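Long-range contact in GH18329p (Drosophila melanogaster, PDB 5YGC), which acts in piRNA metabolism, probably recruiting Piwi proteins to the piRNA biogenesis machinery in the nuage, and binds the N-terminus of Piwi through its extended Tudor domain: residues A[20-25]-A[122-127]. Sequence-based numbering, arbitrary orientation.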
loop_
_atom_site.group_PDB
_atom_site.type_symbol
_atom_site.label_atom_id
_atom_site.label_comp_id
_atom_site.label_asym_id
_atom_site.label_seq_id
_atom_site.Cartn_x
_atom_site.Cartn_y
_atom_site.Cartn_z
ATOM N N VAL A 20 -1.296 2.532 -5.505
ATOM C CA VAL A 20 -0.895 3.886 -5.869
ATOM C C VAL A 20 -1.616 4.903 -5.009
ATOM O O VAL A 20 -2.672 4.614 -4.446
ATOM C CB VAL A 20 -1.171 4.201 -7.348
ATOM C CG1 VAL A 20 -0.497 3.161 -8.241
ATOM C CG2 VAL A 20 -2.664 4.244 -7.618
ATOM N N GLN A 21 -1.007 6.080 -4.889
ATOM C CA GLN A 21 -1.644 7.229 -4.286
ATOM C C GLN A 21 -1.775 8.309 -5.345
ATOM O O GLN A 21 -0.860 8.502 -6.149
ATOM C CB GLN A 21 -0.834 7.744 -3.103
ATOM C CG GLN A 21 -0.580 6.713 -2.012
ATOM C CD GLN A 21 0.470 7.205 -1.041
ATOM O OE1 GLN A 21 1.385 7.943 -1.425
ATOM N NE2 GLN A 21 0.354 6.804 0.215
ATOM N N LEU A 22 -2.913 8.992 -5.362
ATOM C CA LEU A 22 -3.112 10.102 -6.290
ATOM C C LEU A 22 -2.404 11.345 -5.790
ATOM O O LEU A 22 -2.570 11.746 -4.636
ATOM C CB LEU A 22 -4.595 10.411 -6.479
ATOM C CG LEU A 22 -5.306 9.628 -7.576
ATOM C CD1 LEU A 22 -4.555 9.794 -8.880
ATOM C CD2 LEU A 22 -5.407 8.163 -7.217
ATOM N N ILE A 23 -1.618 11.955 -6.666
ATOM C CA ILE A 23 -0.925 13.196 -6.338
ATOM C C ILE A 23 -1.873 14.377 -6.537
ATOM O O ILE A 23 -2.594 14.451 -7.532
ATOM C CB ILE A 23 0.345 13.353 -7.199
ATOM C CG1 ILE A 23 1.357 12.266 -6.804
ATOM C CG2 ILE A 23 0.958 14.755 -7.046
ATOM C CD1 ILE A 23 2.543 12.143 -7.728
ATOM N N GLY A 24 -1.898 15.289 -5.572
ATOM C CA GLY A 24 -2.734 16.469 -5.687
ATOM C C GLY A 24 -3.154 16.967 -4.327
ATOM O O GLY A 24 -2.387 16.852 -3.368
ATOM N N PRO A 25 -4.365 17.530 -4.231
ATOM C CA PRO A 25 -4.909 17.920 -2.927
ATOM C C PRO A 25 -4.945 16.733 -1.949
ATOM O O PRO A 25 -4.721 16.918 -0.752
ATOM C CB PRO A 25 -6.328 18.401 -3.261
ATOM C CG PRO A 25 -6.297 18.751 -4.696
ATOM C CD PRO A 25 -5.281 17.853 -5.339
ATOM N N GLN A 122 -6.366 6.266 1.049
ATOM C CA GLN A 122 -5.583 6.823 -0.038
ATOM C C GLN A 122 -4.942 5.803 -0.968
ATOM O O GLN A 122 -4.657 6.136 -2.106
ATOM C CB GLN A 122 -4.517 7.748 0.533
ATOM C CG GLN A 122 -5.125 9.049 1.068
ATOM C CD GLN A 122 -5.758 9.865 -0.042
ATOM O OE1 GLN A 122 -5.099 10.181 -1.036
ATOM N NE2 GLN A 122 -7.046 10.187 0.102
ATOM N N ALA A 123 -4.714 4.574 -0.505
ATOM C CA ALA A 123 -4.031 3.592 -1.349
ATOM C C ALA A 123 -5.023 2.889 -2.286
ATOM O O ALA A 123 -6.025 2.312 -1.842
ATOM C CB ALA A 123 -3.273 2.567 -0.486
ATOM N N VAL A 124 -4.747 2.935 -3.584
ATOM C CA VAL A 124 -5.639 2.292 -4.550
ATOM C C VAL A 124 -4.960 1.060 -5.144
ATOM O O VAL A 124 -3.913 1.152 -5.772
ATOM C CB VAL A 124 -6.080 3.268 -5.676
ATOM C CG1 VAL A 124 -6.973 2.556 -6.699
ATOM C CG2 VAL A 124 -6.809 4.516 -5.085
ATOM N N GLU A 125 -5.556 -0.104 -4.929
ATOM C CA GLU A 125 -4.951 -1.328 -5.415
ATOM C C GLU A 125 -5.097 -1.429 -6.944
ATOM O O GLU A 125 -6.184 -1.205 -7.489
ATOM C CB GLU A 125 -5.572 -2.550 -4.720
ATOM C CG GLU A 125 -4.886 -3.842 -5.094
ATOM C CD GLU A 125 -5.543 -5.075 -4.484
ATOM O OE1 GLU A 125 -6.370 -4.930 -3.565
ATOM O OE2 GLU A 125 -5.247 -6.193 -4.954
ATOM N N CYS A 126 -3.988 -1.746 -7.618
ATOM C CA CYS A 126 -3.951 -1.883 -9.071
ATOM C C CYS A 126 -3.224 -3.141 -9.489
ATOM O O CYS A 126 -2.512 -3.754 -8.688
ATOM C CB CYS A 126 -3.247 -0.680 -9.719
ATOM S SG CYS A 126 -3.916 0.938 -9.265
ATOM N N PHE A 127 -3.373 -3.501 -10.761
ATOM C CA PHE A 127 -2.442 -4.418 -11.408
ATOM C C PHE A 127 -1.868 -3.734 -12.637
ATOM O O PHE A 127 -2.480 -2.816 -13.185
ATOM C CB PHE A 127 -3.098 -5.758 -11.780
ATOM C CG PHE A 127 -4.208 -5.662 -12.815
ATOM C CD1 PHE A 127 -5.514 -5.361 -12.430
ATOM C CD2 PHE A 127 -3.954 -5.928 -14.159
ATOM C CE1 PHE A 127 -6.548 -5.315 -13.362
ATOM C CE2 PHE A 127 -4.980 -5.869 -15.107
ATOM C CZ PHE A 127 -6.278 -5.572 -14.710
HETATM O O HOH W 1 -5.034 8.535 -3.291
HETATM O O HOH W 2 -2.424 10.695 -1.985
#
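V20 and V124 form an antiparallel hydrogen-bonded pair that joins the end of strand 17-22 to the start of strand 124-128. V124 N donates to V20 O over 2.8 Å, lying in the plane of that carbonyl, while V20 N returns a bond of 3.0 Å to V124 O from a donor tilted 28° out of the acceptor's plane. The CA of A123 adds a CH...O contact to V20 O. On the face carrying both valine side chains, V20 CG2 packs 4.0 Å from V124 CB and 3.9 Å from C126 SG. Its placement follows from chi1 of -55°, which sets CG2 between the backbone N and the carbonyl carbon and turns it over strand 124-128; L22 CD2 approaches V124 CG2 more loosely.

Beyond this pair the ladder gives way to water. One molecule accepts from L22 N at 3.0 Å and donates both to Q122 O, at 2.7 Å, and to Q122 OE1. A second bridges L22 O to Q122 OE1, an amide oxygen that thereby receives two water protons. The Q122 side chain, bent at both CB and CG, presents OE1 to both waters, whereas its NE2 bonds to R120 O. The polar end of Q21 is committed elsewhere, NE2 donating to D97 O, and its backbone pairs with Y8 of strand 5-12.

Strand 17-22, which runs into helix 25-41, and strand 124-128 belong to the staphylococcal-nuclease-like subdomain, built from chain before and after the 60-111 Tudor sheet. The chemistry implies a junction where direct pairing, continued one way through C126 and F18, stops at V20-V124 on the L22 side; there two waters satisfy L22 N and L22 O and are themselves held by Q122.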